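PDB 1XMA: predicted transcriptional regulator from Clostridium thermocellum, which probably binds DNA as a dimer and controls transcription, like other winged-helix regulators of the PadR-like family. Local coordinates for residues Gly40-Ile45 and Glu70-Lys75; Thr44-Leu49 and Tyr58-Asn63. All coordinates share one frame; numbering follows the deposited sequence.

Contact 1 of 2, residues Gly40-Ile45 and Glu70-Lys75; sequences GYVDTI and ELYVIK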
loop_
_atom_site.group_PDB
_atom_site.type_symbol
_atom_site.label_atom_id
_atom_site.label_comp_id
_atom_site.label_asym_id
_atom_site.label_seq_id
_atom_site.Cartn_x
_atom_site.Cartn_y
_atom_site.Cartn_z
ATOM N N GLY B 40 3.945 4.452 0.568
ATOM C CA GLY B 40 4.908 3.770 -0.283
ATOM C C GLY B 40 5.117 4.346 -1.682
ATOM O O GLY B 40 6.151 4.083 -2.303
ATOM N N TYR B 41 4.167 5.140 -2.181
ATOM C CA TYR B 41 4.221 5.582 -3.595
ATOM C C TYR B 41 4.320 7.070 -3.883
ATOM O O TYR B 41 4.411 7.467 -5.038
ATOM C CB TYR B 41 3.133 4.882 -4.426
ATOM C CG TYR B 41 3.505 3.422 -4.567
ATOM C CD1 TYR B 41 4.417 3.007 -5.546
ATOM C CD2 TYR B 41 3.008 2.464 -3.670
ATOM C CE1 TYR B 41 4.808 1.667 -5.646
ATOM C CE2 TYR B 41 3.392 1.123 -3.759
ATOM C CZ TYR B 41 4.283 0.731 -4.748
ATOM O OH TYR B 41 4.644 -0.581 -4.843
ATOM N N VAL B 42 4.353 7.875 -2.823
ATOM C CA VAL B 42 4.450 9.328 -2.915
ATOM C C VAL B 42 5.560 9.734 -3.868
ATOM O O VAL B 42 5.311 10.443 -4.869
ATOM C CB VAL B 42 4.601 9.986 -1.443
ATOM C CG1 VAL B 42 5.322 11.338 -1.447
ATOM C CG2 VAL B 42 3.264 10.135 -0.809
ATOM N N ASP B 43 6.779 9.269 -3.585
ATOM C CA ASP B 43 7.960 9.616 -4.401
ATOM C C ASP B 43 7.811 9.192 -5.850
ATOM O O ASP B 43 8.173 9.945 -6.771
ATOM C CB ASP B 43 9.222 9.006 -3.815
ATOM C CG ASP B 43 9.558 9.577 -2.440
ATOM O OD1 ASP B 43 8.784 10.384 -1.909
ATOM O OD2 ASP B 43 10.597 9.213 -1.882
ATOM N N THR B 44 7.295 7.979 -6.045
ATOM C CA THR B 44 7.073 7.420 -7.377
ATOM C C THR B 44 6.032 8.241 -8.158
ATOM O O THR B 44 6.213 8.480 -9.338
ATOM C CB THR B 44 6.628 5.943 -7.267
ATOM O OG1 THR B 44 7.581 5.227 -6.463
ATOM C CG2 THR B 44 6.489 5.284 -8.664
ATOM N N ILE B 45 4.959 8.669 -7.479
ATOM C CA ILE B 45 3.952 9.577 -8.053
ATOM C C ILE B 45 4.536 10.961 -8.458
ATOM O O ILE B 45 4.203 11.497 -9.493
ATOM C CB ILE B 45 2.729 9.754 -7.058
ATOM C CG1 ILE B 45 1.939 8.441 -6.925
ATOM C CG2 ILE B 45 1.860 10.964 -7.446
ATOM C CD1 ILE B 45 0.759 8.478 -5.930
ATOM N N GLU B 70 -9.783 13.903 -7.450
ATOM C CA GLU B 70 -9.934 14.332 -6.043
ATOM C C GLU B 70 -9.766 13.212 -5.005
ATOM O O GLU B 70 -9.945 13.445 -3.825
ATOM C CB GLU B 70 -11.284 15.051 -5.822
ATOM C CG GLU B 70 -11.416 16.394 -6.565
ATOM C CD GLU B 70 -10.454 17.450 -6.052
ATOM O OE1 GLU B 70 -10.619 17.892 -4.893
ATOM O OE2 GLU B 70 -9.533 17.831 -6.807
ATOM N N LEU B 71 -9.420 12.003 -5.447
ATOM C CA LEU B 71 -9.254 10.867 -4.529
ATOM C C LEU B 71 -7.995 10.998 -3.693
ATOM O O LEU B 71 -7.951 10.523 -2.576
ATOM C CB LEU B 71 -9.253 9.533 -5.274
ATOM C CG LEU B 71 -10.573 8.998 -5.849
ATOM C CD1 LEU B 71 -10.298 7.823 -6.764
ATOM C CD2 LEU B 71 -11.502 8.607 -4.722
ATOM N N TYR B 72 -6.969 11.655 -4.222
ATOM C CA TYR B 72 -5.775 11.869 -3.423
ATOM C C TYR B 72 -5.324 13.317 -3.485
ATOM O O TYR B 72 -4.942 13.828 -4.542
ATOM C CB TYR B 72 -4.671 10.857 -3.790
ATOM C CG TYR B 72 -3.345 11.032 -3.069
ATOM C CD1 TYR B 72 -3.296 11.307 -1.695
ATOM C CD2 TYR B 72 -2.134 10.904 -3.766
ATOM C CE1 TYR B 72 -2.071 11.481 -1.029
ATOM C CE2 TYR B 72 -0.907 11.070 -3.115
ATOM C CZ TYR B 72 -0.883 11.364 -1.755
ATOM O OH TYR B 72 0.331 11.519 -1.121
ATOM N N VAL B 73 -5.429 13.983 -2.336
ATOM C CA VAL B 73 -4.877 15.303 -2.168
ATOM C C VAL B 73 -3.685 15.198 -1.222
ATOM O O VAL B 73 -3.799 14.682 -0.116
ATOM C CB VAL B 73 -5.958 16.374 -1.725
ATOM C CG1 VAL B 73 -7.278 16.181 -2.506
ATOM C CG2 VAL B 73 -6.241 16.320 -0.226
ATOM N N ILE B 74 -2.529 15.649 -1.681
ATOM C CA ILE B 74 -1.313 15.525 -0.897
ATOM C C ILE B 74 -1.129 16.735 0.038
ATOM O O ILE B 74 -1.404 17.874 -0.362
ATOM C CB ILE B 74 -0.067 15.269 -1.813
ATOM C CG1 ILE B 74 1.172 14.914 -0.979
ATOM C CG2 ILE B 74 0.174 16.445 -2.789
ATOM C CD1 ILE B 74 2.330 14.374 -1.793
ATOM N N LYS B 75 -0.704 16.464 1.283
ATOM C CA LYS B 75 -0.340 17.490 2.285
ATOM C C LYS B 75 0.928 18.216 1.840
ATOM O O LYS B 75 1.846 17.582 1.293
ATOM C CB LYS B 75 -0.048 16.822 3.637
ATOM C CG LYS B 75 -1.217 16.670 4.604
ATOM C CD LYS B 75 -0.980 15.561 5.690
ATOM C CE LYS B 75 0.411 15.629 6.371
ATOM N NZ LYS B 75 0.600 16.818 7.283
#
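V42 and I74 mark the closest backbone approach of segments 40-45 (helix 35-52) and 70-75 (the loop from helix 57-67 to helix 76-88), with V42 CA and I74 CA 8.7 Å apart. Segment 70-75 is extended from Y72 onward and ends at K75, the N-cap of helix 76-88. Segment 40-45 is helical but kinked: the N atoms of D43 and T44 lack a bond to the preceding turn, and regular bonding resumes where I45 N donates to Y41 O (2.8 Å). No hydrogen bond joins the segments, so side chains alone bridge the gap. Y72 spans most of it. Its CG lies anti to the backbone N (chi1 177°), which throws the ring out from the loop to the helix. The hydroxyl end of that ring meets V42 CG2, with Y72 OH 3.3 Å from this methyl, and the two side chains cross at about a right angle. One turn further along the helix, I45 CD1 lies 4.2 Å from Y72 CE2; like the valine methyl, it approaches the ring obliquely. The other branch of V42 serves a different neighbour: V42 CG1 packs on I74 CD1 at 4.3 Å, so one valine touches both Y72 and I74. Within the loop, the backbone N of I74 lies 4.2 Å above one face of the Y72 ring, offset toward its rim. I38 and I64 add further apolar contacts to Y72, while V131 of the second subunit also packs on it. A82 and L79 of helix 76-88 touch V42 and I74, respectively. A loop between two helices whose apolar residues pack on helix 35-52 is consistent with the helix-turn-helix unit of the PadR-like winged-helix fold, with segment 70-75 forming the end of its connecting turn.

Contact 2 of 2, residues Thr44-Leu49 and Tyr58-Asn63; sequences TIILSL and YEISKN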
loop_
_atom_site.group_PDB
_atom_site.type_symbol
_atom_site.label_atom_id
_atom_site.label_comp_id
_atom_site.label_asym_id
_atom_site.label_seq_id
_atom_site.Cartn_x
_atom_site.Cartn_y
_atom_site.Cartn_z
ATOM N N THR B 44 7.295 7.979 -6.045
ATOM C CA THR B 44 7.073 7.420 -7.377
ATOM C C THR B 44 6.032 8.241 -8.158
ATOM O O THR B 44 6.213 8.480 -9.338
ATOM C CB THR B 44 6.628 5.943 -7.267
ATOM O OG1 THR B 44 7.581 5.227 -6.463
ATOM C CG2 THR B 44 6.489 5.284 -8.664
ATOM N N ILE B 45 4.959 8.669 -7.479
ATOM C CA ILE B 45 3.952 9.577 -8.053
ATOM C C ILE B 45 4.536 10.961 -8.458
ATOM O O ILE B 45 4.203 11.497 -9.493
ATOM C CB ILE B 45 2.729 9.754 -7.058
ATOM C CG1 ILE B 45 1.939 8.441 -6.925
ATOM C CG2 ILE B 45 1.860 10.964 -7.446
ATOM C CD1 ILE B 45 0.759 8.478 -5.930
ATOM N N ILE B 46 5.400 11.528 -7.621
ATOM C CA ILE B 46 6.079 12.792 -7.929
ATOM C C ILE B 46 7.057 12.643 -9.079
ATOM O O ILE B 46 7.111 13.504 -9.954
ATOM C CB ILE B 46 6.810 13.393 -6.701
ATOM C CG1 ILE B 46 5.781 13.906 -5.676
ATOM C CG2 ILE B 46 7.760 14.534 -7.147
ATOM C CD1 ILE B 46 6.292 13.970 -4.245
ATOM N N LEU B 47 7.803 11.538 -9.088
ATOM C CA LEU B 47 8.700 11.200 -10.191
ATOM C C LEU B 47 7.953 11.002 -11.505
ATOM O O LEU B 47 8.415 11.426 -12.579
ATOM C CB LEU B 47 9.504 9.941 -9.846
ATOM C CG LEU B 47 10.525 10.084 -8.711
ATOM C CD1 LEU B 47 11.168 8.754 -8.434
ATOM C CD2 LEU B 47 11.594 11.176 -9.021
ATOM N N SER B 48 6.800 10.353 -11.405
ATOM C CA SER B 48 5.942 10.098 -12.539
ATOM C C SER B 48 5.519 11.410 -13.240
ATOM O O SER B 48 5.546 11.506 -14.467
ATOM C CB SER B 48 4.718 9.326 -12.061
ATOM O OG SER B 48 3.799 9.174 -13.096
ATOM N N LEU B 49 5.139 12.409 -12.450
ATOM C CA LEU B 49 4.808 13.725 -12.987
ATOM C C LEU B 49 6.007 14.451 -13.601
ATOM O O LEU B 49 5.862 15.153 -14.620
ATOM C CB LEU B 49 4.131 14.598 -11.935
ATOM C CG LEU B 49 2.671 14.214 -11.676
ATOM C CD1 LEU B 49 2.156 14.839 -10.363
ATOM C CD2 LEU B 49 1.779 14.605 -12.851
ATOM N N TYR B 58 3.438 23.670 -6.230
ATOM C CA TYR B 58 1.992 23.830 -6.389
ATOM C C TYR B 58 1.389 23.123 -7.600
ATOM O O TYR B 58 0.321 22.514 -7.496
ATOM C CB TYR B 58 1.520 25.281 -6.379
ATOM C CG TYR B 58 -0.004 25.316 -6.520
ATOM C CD1 TYR B 58 -0.832 24.758 -5.514
ATOM C CD2 TYR B 58 -0.618 25.836 -7.676
ATOM C CE1 TYR B 58 -2.211 24.758 -5.629
ATOM C CE2 TYR B 58 -2.018 25.832 -7.808
ATOM C CZ TYR B 58 -2.803 25.291 -6.772
ATOM O OH TYR B 58 -4.175 25.281 -6.866
ATOM N N GLU B 59 2.050 23.204 -8.738
ATOM C CA GLU B 59 1.594 22.478 -9.920
ATOM C C GLU B 59 1.518 20.965 -9.697
ATOM O O GLU B 59 0.590 20.314 -10.164
ATOM C CB GLU B 59 2.510 22.762 -11.087
ATOM C CG GLU B 59 2.013 22.168 -12.376
ATOM C CD GLU B 59 2.788 22.646 -13.552
ATOM O OE1 GLU B 59 2.197 23.394 -14.351
ATOM O OE2 GLU B 59 3.983 22.286 -13.675
ATOM N N ILE B 60 2.504 20.415 -8.988
ATOM C CA ILE B 60 2.583 18.965 -8.726
ATOM C C ILE B 60 1.410 18.460 -7.880
ATOM O O ILE B 60 0.743 17.496 -8.258
ATOM C CB ILE B 60 3.981 18.601 -8.121
ATOM C CG1 ILE B 60 5.050 18.760 -9.213
ATOM C CG2 ILE B 60 3.991 17.199 -7.439
ATOM C CD1 ILE B 60 6.407 18.241 -8.860
ATOM N N SER B 61 1.146 19.129 -6.750
ATOM C CA SER B 61 0.013 18.787 -5.872
ATOM C C SER B 61 -1.346 19.027 -6.541
ATOM O O SER B 61 -2.288 18.240 -6.371
ATOM C CB SER B 61 0.078 19.583 -4.567
ATOM O OG SER B 61 -0.177 20.950 -4.803
ATOM N N LYS B 62 -1.447 20.122 -7.285
ATOM C CA LYS B 62 -2.621 20.364 -8.097
ATOM C C LYS B 62 -2.832 19.199 -9.065
ATOM O O LYS B 62 -3.937 18.688 -9.189
ATOM C CB LYS B 62 -2.489 21.696 -8.853
ATOM C CG LYS B 62 -3.704 22.074 -9.696
ATOM C CD LYS B 62 -3.605 23.496 -10.206
ATOM C CE LYS B 62 -2.755 23.568 -11.492
ATOM N NZ LYS B 62 -2.776 24.947 -12.131
ATOM N N ASN B 63 -1.764 18.779 -9.732
ATOM C CA ASN B 63 -1.838 17.693 -10.706
ATOM C C ASN B 63 -2.209 16.345 -10.080
ATOM O O ASN B 63 -3.011 15.593 -10.646
ATOM C CB ASN B 63 -0.532 17.580 -11.487
ATOM C CG ASN B 63 -0.478 18.527 -12.677
ATOM O OD1 ASN B 63 -1.502 18.831 -13.275
ATOM N ND2 ASN B 63 0.719 18.986 -13.028
#
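On the far side of the helix turn whose I60 and N63 meet L49, the carbonyl O of Y58 is gripped by two donors. K62 N gives Y58 O the ordinary helical bond (3.0 Å), and S61 OG reaches the same Y58 O at 3.2 Å. Both come from the same face of the carbonyl plane, the hydroxyl tilted 33° from it, so the serine turns its polar end back onto its own helix. Toward helix 35-52 the contacts are made by aliphatic carbons and the carbonyl O of I60. There the short axes of 44-49 and 58-63 cross at 108°, 10.5 Å apart, and the backbones come nearest where L49 CA lies 7.1 Å from I60 CA. L49 CD1 sits 3.7 Å from I60 O, resting a methyl against the backbone, and also touches I60 CG2. L49 CD1 and CD2 both rest against N63 CB, each at 4.0 Å. With I60 CG1 beside the backbone N (chi1 -70°), the CG2 branch lies anti to that N, directed between L49 and I46; I60 CG2 meets I46 CG1 at 4.1 Å, the two isoleucines crossing at about a right angle. L79, A82 and L86 of helix 76-88 close over I46, and F83 touches I60. F135 of the second subunit packs on L49, whose side chain lies about 5 Å from a bound mercury ion, probably the one held by E52 and K67. No hydrogen bond joins 44-49 to 58-63, so this part of the junction rests on aliphatic packing, while Y58 O and S61 OG are bonded within their own helix.

In the fold
Contact 1 and contact 2 lie 8 Å apart between centres and share T44 and I45, so they form successive stations along helix 35-52. Segment 40-45 comes first and faces the later partner, 70-75; segment 44-49 follows and faces the earlier one, 58-63. The two partners adjoin as well, I74 CG2 packing 3.6 Å from S61 CB. Helix 35-52 thus backs both helix 57-67 and the loop leading from it to helix 76-88, consistent with a core that supports the helix-turn-helix. Both contacts also touch the second subunit, which places this core beside the dimer interface.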